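Long-range contact in glycoside hydrolase family 43 (Halothermothrix orenii, PDB 4QQS), which has alpha-L-arabinofuranosidase activity and probably helps break down plant polysaccharides such as xylan, as a thermostable five-bladed beta-propeller: residues 182-196 against 209-223. Numbering follows the deposited sequence.
Sequences QDWEGINDAWQWNEG and MYSANCYASPDYSIG
Across the contact Tyr220 OH, held out on a rigid ring that suits tyrosine to this reach, donates to Glu195 OE2 at 2.7 Å, on the anti side but tilted from the carboxylate plane, which stands 80° from the ring. With CG set between the backbone N and carbonyl carbon (chi1 65°), the otherwise extended Glu195 chain brings OE2 to this phenol. A water donates to Glu195 OE2 and accepts from Tyr215 N, linking the carboxylate to the turn 214-217. Glu195 and Ser211 also form an antiparallel hydrogen-bonded pair, Ser211 N to Glu195 O at 2.8 Å being almost straight. Beside it Cys214 CA sits over one face of the Trp193 six-membered ring in a CH-pi contact, 3.8 Å from the centroid.

On the sheet face of Asn194 and Ala212, Glu185 OE2 takes two bonds from opposite sides of its carboxylate plane, from Tyr210 OH (2.8 Å) and Asn194 ND2; Lys236 forms a salt bridge with Glu185 OE1, bonds Asn194 OD1 and probably helps balance this buried charge. Trp184, broad and flat, closes this cluster: its CH2 touches Ala212 CB at 3.7 Å, Ser221 OG and Tyr210 OH lie at its edge, and Glu185 CG packs on one face. Its indole NE1 donates to Gln182 OE1 from above the amide plane. The Asn213 amide supplies ND2 to Trp184 O, 3.0 Å and nearly straight. An alanine at Trp184 would probably open a gap beside Ala212 and Tyr210 and leave Gln182 OE1 with the amide of Asn240 but without its indole donor.

Gly196, whose positive phi favours glycine, donates its N to Asp126. Such a hairpin glutamate beside an aspartate fits the GH43 propeller active site, where Glu195 is the predicted proton donor and Asp126 the predicted pKa modulator.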
loop_
_atom_site.group_PDB
_atom_site.type_symbol
_atom_site.label_atom_id
_atom_site.label_comp_id
_atom_site.label_asym_id
_atom_site.label_seq_id
_atom_site.Cartn_x
_atom_site.Cartn_y
_atom_site.Cartn_z
ATOM N N GLN A 182 2.060 -8.891 17.822
ATOM C CA GLN A 182 3.253 -8.440 18.534
ATOM C C GLN A 182 2.919 -7.250 19.422
ATOM O O GLN A 182 2.010 -6.478 19.123
ATOM C CB GLN A 182 4.345 -8.030 17.534
ATOM C CG GLN A 182 4.860 -9.156 16.670
ATOM C CD GLN A 182 5.948 -8.696 15.727
ATOM O OE1 GLN A 182 5.723 -7.848 14.873
ATOM N NE2 GLN A 182 7.143 -9.218 15.908
ATOM N N ASP A 183 3.686 -7.079 20.490
ATOM C CA ASP A 183 3.414 -6.014 21.443
ATOM C C ASP A 183 3.343 -4.635 20.798
ATOM O O ASP A 183 2.508 -3.834 21.195
ATOM C CB ASP A 183 4.447 -6.009 22.575
ATOM C CG ASP A 183 4.298 -7.176 23.470
ATOM O OD1 ASP A 183 3.420 -7.105 24.352
ATOM O OD2 ASP A 183 5.038 -8.163 23.264
ATOM N N TRP A 184 4.211 -4.350 19.828
ATOM C CA TRP A 184 4.230 -3.013 19.221
ATOM C C TRP A 184 2.953 -2.689 18.437
ATOM O O TRP A 184 2.749 -1.535 18.081
ATOM C CB TRP A 184 5.465 -2.819 18.306
ATOM C CG TRP A 184 5.350 -3.510 16.993
ATOM C CD1 TRP A 184 5.604 -4.835 16.749
ATOM C CD2 TRP A 184 4.920 -2.960 15.738
ATOM N NE1 TRP A 184 5.361 -5.139 15.437
ATOM C CE2 TRP A 184 4.938 -4.011 14.793
ATOM C CE3 TRP A 184 4.508 -1.694 15.315
ATOM C CZ2 TRP A 184 4.603 -3.819 13.458
ATOM C CZ3 TRP A 184 4.153 -1.528 13.991
ATOM C CH2 TRP A 184 4.210 -2.576 13.082
ATOM N N GLU A 185 2.120 -3.702 18.181
ATOM C CA GLU A 185 0.941 -3.570 17.318
ATOM C C GLU A 185 -0.342 -3.275 18.079
ATOM O O GLU A 185 -1.428 -3.458 17.537
ATOM C CB GLU A 185 0.736 -4.849 16.509
ATOM C CG GLU A 185 1.938 -5.188 15.676
ATOM C CD GLU A 185 1.790 -6.481 14.906
ATOM O OE1 GLU A 185 1.516 -7.567 15.462
ATOM O OE2 GLU A 185 1.935 -6.432 13.685
ATOM N N GLY A 186 -0.246 -2.835 19.325
ATOM C CA GLY A 186 -1.428 -2.384 20.041
ATOM C C GLY A 186 -2.392 -3.494 20.391
ATOM O O GLY A 186 -3.611 -3.338 20.289
ATOM N N ILE A 187 -1.841 -4.606 20.849
ATOM C CA ILE A 187 -2.628 -5.804 21.072
ATOM C C ILE A 187 -3.461 -5.781 22.354
ATOM O O ILE A 187 -4.169 -6.746 22.625
ATOM C CB ILE A 187 -1.744 -7.061 21.020
ATOM C CG1 ILE A 187 -0.554 -6.938 21.991
ATOM C CG2 ILE A 187 -1.294 -7.300 19.586
ATOM C CD1 ILE A 187 0.227 -8.209 22.207
ATOM N N ASN A 188 -3.409 -4.686 23.118
ATOM C CA ASN A 188 -4.312 -4.492 24.260
ATOM C C ASN A 188 -5.408 -3.457 23.989
ATOM O O ASN A 188 -6.149 -3.082 24.902
ATOM C CB ASN A 188 -3.523 -4.097 25.511
ATOM C CG ASN A 188 -2.560 -5.180 25.951
ATOM O OD1 ASN A 188 -2.901 -6.361 25.957
ATOM N ND2 ASN A 188 -1.348 -4.785 26.301
ATOM N N ASP A 189 -5.518 -3.028 22.730
ATOM C CA ASP A 189 -6.509 -2.041 22.304
ATOM C C ASP A 189 -7.810 -2.715 21.817
ATOM O O ASP A 189 -7.812 -3.854 21.340
ATOM C CB ASP A 189 -5.971 -1.176 21.140
ATOM C CG ASP A 189 -4.756 -0.335 21.512
ATOM O OD1 ASP A 189 -4.626 0.012 22.700
ATOM O OD2 ASP A 189 -3.940 -0.011 20.609
ATOM N N ALA A 190 -8.907 -1.969 21.865
ATOM C CA ALA A 190 -10.202 -2.472 21.400
ATOM C C ALA A 190 -10.307 -2.599 19.875
ATOM O O ALA A 190 -11.132 -3.371 19.368
ATOM C CB ALA A 190 -11.316 -1.562 21.916
ATOM N N TRP A 191 -9.506 -1.787 19.187
ATOM C CA TRP A 191 -9.387 -1.792 17.736
ATOM C C TRP A 191 -7.925 -2.064 17.437
ATOM O O TRP A 191 -7.043 -1.432 18.042
ATOM C CB TRP A 191 -9.807 -0.428 17.168
ATOM C CG TRP A 191 -11.278 -0.189 17.257
ATOM C CD1 TRP A 191 -11.998 0.095 18.380
ATOM C CD2 TRP A 191 -12.218 -0.229 16.177
ATOM N NE1 TRP A 191 -13.327 0.214 18.068
ATOM C CE2 TRP A 191 -13.493 0.017 16.722
ATOM C CE3 TRP A 191 -12.107 -0.455 14.804
ATOM C CZ2 TRP A 191 -14.653 0.035 15.940
ATOM C CZ3 TRP A 191 -13.254 -0.433 14.036
ATOM C CH2 TRP A 191 -14.506 -0.200 14.602
ATOM N N GLN A 192 -7.661 -2.971 16.499
ATOM C CA GLN A 192 -6.294 -3.393 16.179
ATOM C C GLN A 192 -6.159 -3.594 14.684
ATOM O O GLN A 192 -7.084 -4.086 14.028
ATOM C CB GLN A 192 -5.950 -4.702 16.895
ATOM C CG GLN A 192 -6.083 -4.620 18.408
ATOM C CD GLN A 192 -5.721 -5.895 19.105
ATOM O OE1 GLN A 192 -5.039 -6.750 18.545
ATOM N NE2 GLN A 192 -6.138 -6.008 20.362
ATOM N N TRP A 193 -5.005 -3.220 14.141
ATOM C CA TRP A 193 -4.790 -3.263 12.703
ATOM C C TRP A 193 -3.494 -3.921 12.273
ATOM O O TRP A 193 -2.424 -3.593 12.786
ATOM C CB TRP A 193 -4.724 -1.843 12.124
ATOM C CG TRP A 193 -5.931 -1.003 12.296
ATOM C CD1 TRP A 193 -6.921 -0.796 11.401
ATOM C CD2 TRP A 193 -6.249 -0.197 13.450
ATOM N NE1 TRP A 193 -7.833 0.094 11.919
ATOM C CE2 TRP A 193 -7.447 0.466 13.181
ATOM C CE3 TRP A 193 -5.615 0.024 14.684
ATOM C CZ2 TRP A 193 -8.045 1.328 14.109
ATOM C CZ3 TRP A 193 -6.192 0.879 15.591
ATOM C CH2 TRP A 193 -7.399 1.511 15.304
ATOM N N ASN A 194 -3.605 -4.794 11.272
ATOM C CA ASN A 194 -2.519 -5.044 10.326
ATOM C C ASN A 194 -3.114 -4.725 8.957
ATOM O O ASN A 194 -4.124 -5.331 8.560
ATOM C CB ASN A 194 -2.034 -6.501 10.309
ATOM C CG ASN A 194 -1.126 -6.919 11.474
ATOM O OD1 ASN A 194 -0.755 -8.089 11.531
ATOM N ND2 ASN A 194 -0.757 -6.011 12.371
ATOM N N GLU A 195 -2.511 -3.776 8.248
ATOM C CA GLU A 195 -3.073 -3.356 6.973
ATOM C C GLU A 195 -1.962 -2.930 6.028
ATOM O O GLU A 195 -0.784 -3.024 6.343
ATOM C CB GLU A 195 -4.157 -2.284 7.167
ATOM C CG GLU A 195 -3.626 -0.989 7.742
ATOM C CD GLU A 195 -4.710 0.056 8.046
ATOM O OE1 GLU A 195 -5.913 -0.206 7.848
ATOM O OE2 GLU A 195 -4.343 1.170 8.478
ATOM N N GLY A 196 -2.338 -2.515 4.832
ATOM C CA GLY A 196 -1.345 -2.065 3.878
ATOM C C GLY A 196 -0.230 -3.032 3.514
ATOM O O GLY A 196 0.939 -2.638 3.467
ATOM N N MET A 209 5.827 -6.240 3.939
ATOM C CA MET A 209 5.747 -5.034 4.738
ATOM C C MET A 209 4.269 -4.749 5.020
ATOM O O MET A 209 3.405 -5.045 4.191
ATOM C CB MET A 209 6.408 -3.885 3.980
ATOM C CG MET A 209 7.867 -4.153 3.730
ATOM S SD MET A 209 8.682 -2.984 2.652
ATOM C CE MET A 209 8.941 -1.680 3.860
ATOM N N TYR A 210 3.985 -4.159 6.176
ATOM C CA TYR A 210 2.602 -3.882 6.553
ATOM C C TYR A 210 2.636 -2.807 7.630
ATOM O O TYR A 210 3.682 -2.529 8.220
ATOM C CB TYR A 210 1.881 -5.154 7.057
ATOM C CG TYR A 210 2.440 -5.647 8.364
ATOM C CD1 TYR A 210 3.542 -6.483 8.417
ATOM C CD2 TYR A 210 1.889 -5.234 9.572
ATOM C CE1 TYR A 210 4.073 -6.884 9.625
ATOM C CE2 TYR A 210 2.424 -5.631 10.778
ATOM C CZ TYR A 210 3.511 -6.465 10.805
ATOM O OH TYR A 210 4.067 -6.908 11.987
ATOM N N SER A 211 1.468 -2.231 7.895
ATOM C CA SER A 211 1.325 -1.196 8.905
ATOM C C SER A 211 0.426 -1.649 10.044
ATOM O O SER A 211 -0.497 -2.457 9.850
ATOM C CB SER A 211 0.740 0.064 8.273
ATOM O OG SER A 211 1.610 0.567 7.267
ATOM N N ALA A 212 0.691 -1.127 11.237
ATOM C CA ALA A 212 -0.118 -1.440 12.408
ATOM C C ALA A 212 -0.332 -0.179 13.239
ATOM O O ALA A 212 0.330 0.838 13.022
ATOM C CB ALA A 212 0.546 -2.532 13.260
ATOM N N ASN A 213 -1.222 -0.306 14.226
ATOM C CA ASN A 213 -1.748 0.803 15.014
ATOM C C ASN A 213 -2.681 1.665 14.178
ATOM O O ASN A 213 -2.941 1.348 13.016
ATOM C CB ASN A 213 -0.633 1.574 15.727
ATOM C CG ASN A 213 0.170 0.658 16.624
ATOM O OD1 ASN A 213 -0.371 0.093 17.578
ATOM N ND2 ASN A 213 1.428 0.443 16.298
ATOM N N CYS A 214 -3.252 2.691 14.795
ATOM C CA CYS A 214 -4.268 3.498 14.138
ATOM C C CYS A 214 -3.631 4.517 13.197
ATOM O O CYS A 214 -2.708 5.227 13.591
ATOM C CB CYS A 214 -5.101 4.232 15.185
ATOM S SG CYS A 214 -6.431 5.224 14.496
ATOM N N TYR A 215 -4.151 4.621 11.972
ATOM C CA TYR A 215 -3.625 5.578 10.995
ATOM C C TYR A 215 -3.598 7.019 11.518
ATOM O O TYR A 215 -2.782 7.810 11.067
ATOM C CB TYR A 215 -4.431 5.556 9.689
ATOM C CG TYR A 215 -5.699 6.352 9.799
ATOM C CD1 TYR A 215 -5.766 7.670 9.353
ATOM C CD2 TYR A 215 -6.807 5.821 10.414
ATOM C CE1 TYR A 215 -6.903 8.424 9.506
ATOM C CE2 TYR A 215 -7.962 6.567 10.573
ATOM C CZ TYR A 215 -7.998 7.867 10.119
ATOM O OH TYR A 215 -9.127 8.630 10.273
ATOM N N ALA A 216 -4.492 7.359 12.448
ATOM C CA ALA A 216 -4.616 8.716 12.970
ATOM C C ALA A 216 -3.752 8.958 14.206
ATOM O O ALA A 216 -3.820 10.027 14.797
ATOM C CB ALA A 216 -6.077 9.018 13.271
ATOM N N SER A 217 -2.937 7.972 14.585
ATOM C CA SER A 217 -2.025 8.078 15.721
ATOM C C SER A 217 -0.583 8.242 15.255
ATOM O O SER A 217 -0.206 7.666 14.237
ATOM C CB SER A 217 -2.120 6.806 16.561
ATOM O OG SER A 217 -1.094 6.747 17.534
ATOM N N PRO A 218 0.246 8.978 16.016
ATOM C CA PRO A 218 1.677 9.024 15.696
ATOM C C PRO A 218 2.311 7.634 15.684
ATOM O O PRO A 218 3.344 7.454 15.045
ATOM C CB PRO A 218 2.258 9.897 16.813
ATOM C CG PRO A 218 1.113 10.677 17.281
ATOM C CD PRO A 218 -0.075 9.812 17.180
ATOM N N ASP A 219 1.690 6.674 16.366
ATOM C CA ASP A 219 2.232 5.331 16.484
ATOM C C ASP A 219 1.948 4.421 15.290
ATOM O O ASP A 219 2.392 3.276 15.294
ATOM C CB ASP A 219 1.755 4.682 17.778
ATOM C CG ASP A 219 2.317 5.378 18.997
ATOM O OD1 ASP A 219 3.531 5.685 18.999
ATOM O OD2 ASP A 219 1.532 5.636 19.936
ATOM N N TYR A 220 1.232 4.915 14.280
ATOM C CA TYR A 220 1.149 4.182 13.020
ATOM C C TYR A 220 2.582 3.918 12.571
ATOM O O TYR A 220 3.428 4.807 12.632
ATOM C CB TYR A 220 0.388 4.978 11.979
ATOM C CG TYR A 220 -0.216 4.186 10.845
ATOM C CD1 TYR A 220 -1.122 3.171 11.089
ATOM C CD2 TYR A 220 0.074 4.495 9.527
ATOM C CE1 TYR A 220 -1.740 2.490 10.044
ATOM C CE2 TYR A 220 -0.531 3.830 8.476
ATOM C CZ TYR A 220 -1.444 2.840 8.736
ATOM O OH TYR A 220 -2.044 2.222 7.657
ATOM N N SER A 221 2.876 2.685 12.168
ATOM C CA SER A 221 4.250 2.314 11.861
ATOM C C SER A 221 4.275 1.037 11.037
ATOM O O SER A 221 3.258 0.334 10.927
ATOM C CB SER A 221 5.080 2.189 13.139
ATOM O OG SER A 221 4.333 1.655 14.221
ATOM N N ILE A 222 5.437 0.762 10.457
ATOM C CA ILE A 222 5.621 -0.308 9.489
ATOM C C ILE A 222 6.509 -1.403 10.046
ATOM O O ILE A 222 7.591 -1.131 10.586
ATOM C CB ILE A 222 6.243 0.252 8.189
ATOM C CG1 ILE A 222 5.259 1.233 7.547
ATOM C CG2 ILE A 222 6.624 -0.867 7.231
ATOM C CD1 ILE A 222 5.857 2.107 6.471
ATOM N N GLY A 223 6.044 -2.644 9.895
ATOM C CA GLY A 223 6.823 -3.823 10.203
ATOM C C GLY A 223 6.890 -4.731 8.992
ATOM O O GLY A 223 6.333 -4.425 7.938
HETATM O O HOH W 1 -3.098 -2.047 15.921
HETATM O O HOH W 2 -2.738 0.837 18.574
HETATM O O HOH W 3 -5.457 2.275 10.851
HETATM O O HOH W 4 2.528 -0.775 4.931
#